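Side-chain contacts in CLIP-associating protein (Drosophila melanogaster, PDB 4G3A), which promotes the stabilisation of dynamic microtubules as a plus-end tracking protein needed for mitotic spindle formation, here represented by its N-terminal TOG-like domain: residues His94-Leu99 with Ala133-Lys138; Asp116-Arg121 with Ala127-Leu132. All blocks are in the same frame, centred on the assembly; numbering follows the deposited sequence.

Interaction 1 of 2, residues His94-Leu99 with Ala133-Lys138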
loop_
_atom_site.group_PDB
_atom_site.type_symbol
_atom_site.label_atom_id
_atom_site.label_comp_id
_atom_site.label_asym_id
_atom_site.label_seq_id
_atom_site.Cartn_x
_atom_site.Cartn_y
_atom_site.Cartn_z
ATOM N N HIS A 94 6.970 -7.561 -1.599
ATOM C CA HIS A 94 6.694 -8.159 -0.291
ATOM C C HIS A 94 5.758 -7.304 0.573
ATOM O O HIS A 94 5.053 -7.819 1.441
ATOM C CB HIS A 94 8.011 -8.468 0.422
ATOM C CG HIS A 94 8.917 -9.320 -0.402
ATOM N ND1 HIS A 94 10.007 -8.810 -1.079
ATOM C CD2 HIS A 94 8.853 -10.629 -0.725
ATOM C CE1 HIS A 94 10.596 -9.780 -1.748
ATOM N NE2 HIS A 94 9.914 -10.897 -1.556
ATOM N N VAL A 95 5.775 -5.998 0.337
ATOM C CA VAL A 95 4.821 -5.105 0.967
ATOM C C VAL A 95 3.422 -5.454 0.476
ATOM O O VAL A 95 2.476 -5.510 1.252
ATOM C CB VAL A 95 5.125 -3.654 0.623
ATOM C CG1 VAL A 95 4.056 -2.748 1.218
ATOM C CG2 VAL A 95 6.517 -3.289 1.153
ATOM N N ILE A 96 3.310 -5.709 -0.819
ATOM C CA ILE A 96 2.051 -6.155 -1.406
ATOM C C ILE A 96 1.521 -7.392 -0.685
ATOM O O ILE A 96 0.367 -7.411 -0.246
ATOM C CB ILE A 96 2.219 -6.457 -2.909
ATOM C CG1 ILE A 96 2.396 -5.145 -3.686
ATOM C CG2 ILE A 96 1.014 -7.265 -3.445
ATOM C CD1 ILE A 96 2.730 -5.344 -5.155
ATOM N N ASP A 97 2.363 -8.418 -0.556
ATOM C CA ASP A 97 1.983 -9.628 0.164
ATOM C C ASP A 97 1.479 -9.325 1.575
ATOM O O ASP A 97 0.567 -9.987 2.061
ATOM C CB ASP A 97 3.151 -10.618 0.237
ATOM C CG ASP A 97 3.399 -11.329 -1.085
ATOM O OD1 ASP A 97 2.513 -11.290 -1.970
ATOM O OD2 ASP A 97 4.479 -11.919 -1.240
ATOM N N ARG A 98 2.068 -8.332 2.234
ATOM C CA ARG A 98 1.650 -7.995 3.594
ATOM C C ARG A 98 0.288 -7.293 3.637
ATOM O O ARG A 98 -0.318 -7.163 4.707
ATOM C CB ARG A 98 2.702 -7.137 4.288
ATOM C CG ARG A 98 4.020 -7.854 4.557
ATOM C CD ARG A 98 3.874 -8.921 5.638
ATOM N NE ARG A 98 5.078 -9.749 5.748
ATOM C CZ ARG A 98 5.261 -10.702 6.663
ATOM N NH1 ARG A 98 4.322 -10.959 7.567
ATOM N NH2 ARG A 98 6.391 -11.402 6.678
ATOM N N LEU A 99 -0.199 -6.839 2.486
ATOM C CA LEU A 99 -1.552 -6.294 2.459
ATOM C C LEU A 99 -2.512 -7.411 2.823
ATOM O O LEU A 99 -3.608 -7.158 3.310
ATOM C CB LEU A 99 -1.905 -5.722 1.082
ATOM C CG LEU A 99 -1.138 -4.474 0.654
ATOM C CD1 LEU A 99 -1.487 -4.124 -0.788
ATOM C CD2 LEU A 99 -1.421 -3.302 1.597
ATOM N N ALA A 133 -1.422 -2.322 -9.317
ATOM C CA ALA A 133 -2.543 -2.922 -10.048
ATOM C C ALA A 133 -2.100 -4.213 -10.717
ATOM O O ALA A 133 -2.824 -5.215 -10.716
ATOM C CB ALA A 133 -3.076 -1.959 -11.082
ATOM N N THR A 134 -0.900 -4.178 -11.287
ATOM C CA THR A 134 -0.343 -5.339 -11.966
ATOM C C THR A 134 -0.353 -6.584 -11.078
ATOM O O THR A 134 -0.652 -7.680 -11.544
ATOM C CB THR A 134 1.077 -5.044 -12.490
ATOM O OG1 THR A 134 0.993 -4.037 -13.509
ATOM C CG2 THR A 134 1.721 -6.306 -13.075
ATOM N N SER A 135 -0.041 -6.412 -9.798
ATOM C CA SER A 135 0.077 -7.548 -8.890
ATOM C C SER A 135 -1.176 -7.785 -8.058
ATOM O O SER A 135 -1.374 -8.876 -7.527
ATOM C CB SER A 135 1.260 -7.348 -7.933
ATOM O OG SER A 135 2.495 -7.254 -8.618
ATOM N N CYS A 136 -2.011 -6.759 -7.920
ATOM C CA CYS A 136 -3.049 -6.793 -6.898
ATOM C C CYS A 136 -4.433 -7.202 -7.389
ATOM O O CYS A 136 -5.179 -7.854 -6.657
ATOM C CB CYS A 136 -3.124 -5.441 -6.159
ATOM S SG CYS A 136 -1.688 -5.161 -5.037
ATOM N N PHE A 137 -4.791 -6.812 -8.608
ATOM C CA PHE A 137 -6.154 -7.048 -9.064
ATOM C C PHE A 137 -6.441 -8.550 -9.096
ATOM O O PHE A 137 -7.542 -8.986 -8.782
ATOM C CB PHE A 137 -6.415 -6.422 -10.443
ATOM C CG PHE A 137 -6.899 -4.986 -10.386
ATOM C CD1 PHE A 137 -8.041 -4.654 -9.674
ATOM C CD2 PHE A 137 -6.223 -3.978 -11.066
ATOM C CE1 PHE A 137 -8.502 -3.334 -9.620
ATOM C CE2 PHE A 137 -6.671 -2.650 -11.024
ATOM C CZ PHE A 137 -7.816 -2.333 -10.293
ATOM N N LYS A 138 -5.444 -9.343 -9.460
ATOM C CA LYS A 138 -5.631 -10.790 -9.555
ATOM C C LYS A 138 -4.819 -11.577 -8.522
ATOM O O LYS A 138 -4.557 -12.753 -8.705
ATOM C CB LYS A 138 -5.300 -11.270 -10.966
ATOM C CG LYS A 138 -6.141 -10.606 -12.049
ATOM C CD LYS A 138 -5.929 -11.288 -13.402
ATOM C CE LYS A 138 -6.694 -10.584 -14.512
ATOM N NZ LYS A 138 -8.176 -10.613 -14.317
#
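I96 carries most of this contact, meeting S135 and C136 with two different branches of its side chain. With chi1 at -72°, CG2 stands anti to the backbone N and CG1 lies beside that nitrogen, which turns CG2 toward C136 and lets the CG1 arm run out to S135. Down one prong, CG2 rests against C136 SG at 3.8 Å. The other prong is the extended CG1-CD1 arm, whose CD1 ends 3.7 Å from S135 CB and 4.0 Å from S135 OG. Both approaches are van der Waals contacts, and no hydrogen bond crosses between the two segments. C136 is buried, while S135 sits at the margin and is partly open to solvent.

The next residue, D97, is exposed and adds a polar tie at the border: its OD1 is hydrogen-bonded to H139 NE2, just past the end of 133-138. The whole arrangement belongs to the array of paired HEAT-repeat helices that makes up a TOG domain. Here helix 88-98, within the second HEAT repeat, lies beside helix 125-136, which comes two helices later in the chain, and the nearest pair of alpha carbons, I96 CA and C136 CA, lies 7.5 Å apart.

R98 turns to other partners: NH1 makes a salt bridge with D101 OD1, and NH2 hydrogen-bonds the carbonyl oxygens of L58 and G60. One residue on, the backbone tightens: L99 N gives a 2.8 Å bond to I96 O. Three residues after I96, L99 also points its CB toward 133-138. Its CD1 approaches C136 SG more loosely, at 4.4 Å, so the sulfur has a methyl from each of the two aliphatic residues beside it. Helix 142-159 covers C136 as well, through V144 and F148.

Interaction 2 of 2, residues Asp116-Arg121 with Ala127-Leu132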
loop_
_atom_site.group_PDB
_atom_site.type_symbol
_atom_site.label_atom_id
_atom_site.label_comp_id
_atom_site.label_asym_id
_atom_site.label_seq_id
_atom_site.Cartn_x
_atom_site.Cartn_y
_atom_site.Cartn_z
ATOM N N ASP A 116 3.302 6.538 2.192
ATOM C CA ASP A 116 4.556 7.263 2.384
ATOM C C ASP A 116 5.356 7.364 1.084
ATOM O O ASP A 116 5.927 8.411 0.786
ATOM C CB ASP A 116 5.397 6.639 3.508
ATOM C CG ASP A 116 4.806 6.882 4.894
ATOM O OD1 ASP A 116 4.075 7.880 5.094
ATOM O OD2 ASP A 116 5.078 6.066 5.794
ATOM N N LEU A 117 5.380 6.293 0.298
ATOM C CA LEU A 117 6.036 6.338 -1.011
ATOM C C LEU A 117 5.525 7.501 -1.867
ATOM O O LEU A 117 6.287 8.162 -2.573
ATOM C CB LEU A 117 5.831 5.023 -1.770
ATOM C CG LEU A 117 6.515 3.738 -1.286
ATOM C CD1 LEU A 117 5.990 2.520 -2.041
ATOM C CD2 LEU A 117 8.049 3.832 -1.439
HETATM N N MSE A 118 4.221 7.736 -1.809
HETATM C CA MSE A 118 3.605 8.771 -2.621
HETATM C C MSE A 118 3.755 10.138 -1.960
HETATM O O MSE A 118 4.129 11.105 -2.608
HETATM C CB MSE A 118 2.127 8.442 -2.862
HETATM C CG MSE A 118 1.931 7.190 -3.695
HETATM SE SE MSE A 118 0.019 6.874 -4.089
HETATM C CE MSE A 118 -0.481 6.168 -2.350
ATOM N N GLU A 119 3.476 10.220 -0.666
ATOM C CA GLU A 119 3.550 11.510 0.008
ATOM C C GLU A 119 4.966 12.085 -0.074
ATOM O O GLU A 119 5.147 13.278 -0.311
ATOM C CB GLU A 119 3.097 11.415 1.468
ATOM C CG GLU A 119 3.068 12.775 2.174
ATOM C CD GLU A 119 2.439 12.732 3.566
ATOM O OE1 GLU A 119 1.907 11.674 3.967
ATOM O OE2 GLU A 119 2.470 13.773 4.257
ATOM N N HIS A 120 5.969 11.229 0.086
ATOM C CA HIS A 120 7.352 11.699 0.060
ATOM C C HIS A 120 7.998 11.604 -1.316
ATOM O O HIS A 120 9.217 11.686 -1.452
ATOM C CB HIS A 120 8.169 11.007 1.153
ATOM C CG HIS A 120 7.577 11.199 2.511
ATOM N ND1 HIS A 120 7.875 12.290 3.300
ATOM C CD2 HIS A 120 6.650 10.484 3.186
ATOM C CE1 HIS A 120 7.173 12.222 4.417
ATOM N NE2 HIS A 120 6.417 11.142 4.371
ATOM N N ARG A 121 7.160 11.441 -2.335
ATOM C CA ARG A 121 7.592 11.576 -3.719
ATOM C C ARG A 121 8.683 10.595 -4.135
ATOM O O ARG A 121 9.572 10.936 -4.918
ATOM C CB ARG A 121 8.035 13.016 -4.010
ATOM C CG ARG A 121 6.996 14.066 -3.686
ATOM C CD ARG A 121 7.426 15.430 -4.199
ATOM N NE ARG A 121 6.400 16.445 -3.978
ATOM C CZ ARG A 121 5.397 16.686 -4.816
ATOM N NH1 ARG A 121 5.283 15.985 -5.936
ATOM N NH2 ARG A 121 4.509 17.629 -4.533
ATOM N N ALA A 127 2.077 6.276 -10.952
ATOM C CA ALA A 127 3.084 5.228 -11.117
ATOM C C ALA A 127 2.919 4.098 -10.103
ATOM O O ALA A 127 2.945 2.916 -10.463
ATOM C CB ALA A 127 4.501 5.819 -11.033
ATOM N N LEU A 128 2.761 4.455 -8.831
ATOM C CA LEU A 128 2.590 3.446 -7.789
ATOM C C LEU A 128 1.294 2.659 -7.923
ATOM O O LEU A 128 1.283 1.439 -7.800
ATOM C CB LEU A 128 2.638 4.060 -6.393
ATOM C CG LEU A 128 2.525 2.992 -5.290
ATOM C CD1 LEU A 128 3.622 1.930 -5.436
ATOM C CD2 LEU A 128 2.563 3.599 -3.885
ATOM N N ILE A 129 0.183 3.351 -8.136
ATOM C CA ILE A 129 -1.083 2.621 -8.216
ATOM C C ILE A 129 -1.074 1.659 -9.416
ATOM O O ILE A 129 -1.493 0.504 -9.296
ATOM C CB ILE A 129 -2.315 3.564 -8.247
ATOM C CG1 ILE A 129 -2.330 4.475 -7.019
ATOM C CG2 ILE A 129 -3.606 2.755 -8.347
ATOM C CD1 ILE A 129 -2.305 3.744 -5.694
ATOM N N ASP A 130 -0.585 2.131 -10.564
ATOM C CA ASP A 130 -0.471 1.276 -11.752
ATOM C C ASP A 130 0.392 0.050 -11.461
ATOM O O ASP A 130 0.057 -1.069 -11.836
ATOM C CB ASP A 130 0.148 2.032 -12.934
ATOM C CG ASP A 130 -0.790 3.057 -13.558
ATOM O OD1 ASP A 130 -1.874 3.329 -13.006
ATOM O OD2 ASP A 130 -0.417 3.603 -14.618
ATOM N N LYS A 131 1.520 0.267 -10.796
ATOM C CA LYS A 131 2.424 -0.827 -10.478
ATOM C C LYS A 131 1.743 -1.827 -9.544
ATOM O O LYS A 131 1.852 -3.038 -9.724
ATOM C CB LYS A 131 3.707 -0.283 -9.823
ATOM C CG LYS A 131 4.752 -1.345 -9.578
ATOM C CD LYS A 131 5.220 -1.981 -10.897
ATOM C CE LYS A 131 6.545 -2.758 -10.708
ATOM N NZ LYS A 131 6.886 -3.465 -11.972
ATOM N N LEU A 132 1.033 -1.321 -8.544
ATOM C CA LEU A 132 0.310 -2.196 -7.629
ATOM C C LEU A 132 -0.744 -2.996 -8.396
ATOM O O LEU A 132 -0.971 -4.175 -8.112
ATOM C CB LEU A 132 -0.380 -1.373 -6.547
ATOM C CG LEU A 132 0.555 -0.686 -5.543
ATOM C CD1 LEU A 132 -0.250 0.231 -4.648
ATOM C CD2 LEU A 132 1.270 -1.722 -4.717
#
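L128 turns its CG anti to the backbone N (chi1 -177°), which carries its methyls toward L117 and M118. M118, modelled as selenomethionine, sets CG beside its backbone N (chi1 -65°) and is extended from there to SE, which brings CG and SE up to L128 and I129. The two helices are consecutive in the HEAT-repeat array: helix 104-119 lies in the second annotated repeat, and helix 125-136 follows after a short turn. L128 CD2 is the methyl that does most of the touching. It comes within 3.7 Å of M118 CG and 4.0 Å of L117 CD1, reaching both neighbours at once. Each of these side chains meets L128 at about a right angle, and all three are buried. Farther along, M118 SE comes to 4.2 Å from I129 CD1; the CB of I129 does not point straight at 116-121, but the end of its side chain swings closer. L92 of helix 88-98 touches both L117 and L128, and Y159 of helix 142-159 packs on M118, so the apolar cluster is shared with the helices around it.

The turn between the helices starts in a Schellman motif. The helical backbone angles are lost at H120, and R121, with phi at +61°, is the C-prime residue. V122 N reaches back to L117 O, while R121 N bonds to M118 O at 3.1 Å.

How the interactions relate
From the N terminus, the chain passes through 94-99 at the end of helix 88-98, then follows helix 104-119 to 116-121. A short turn leads into helix 125-136, where 127-132 packs back on 116-121 and closes the small loop of interaction 2. The same helix continues through the first part of 133-138, and this segment packs on 94-99 and closes the larger loop of interaction 1. The small loop therefore lies wholly within the large one. Helix 125-136 packs on both earlier helices, joining the second HEAT repeat to what follows. The centres are 13 Å apart, yet I96 CG1 touches L132 CD2 at 3.7 Å, so the two contacts touch directly.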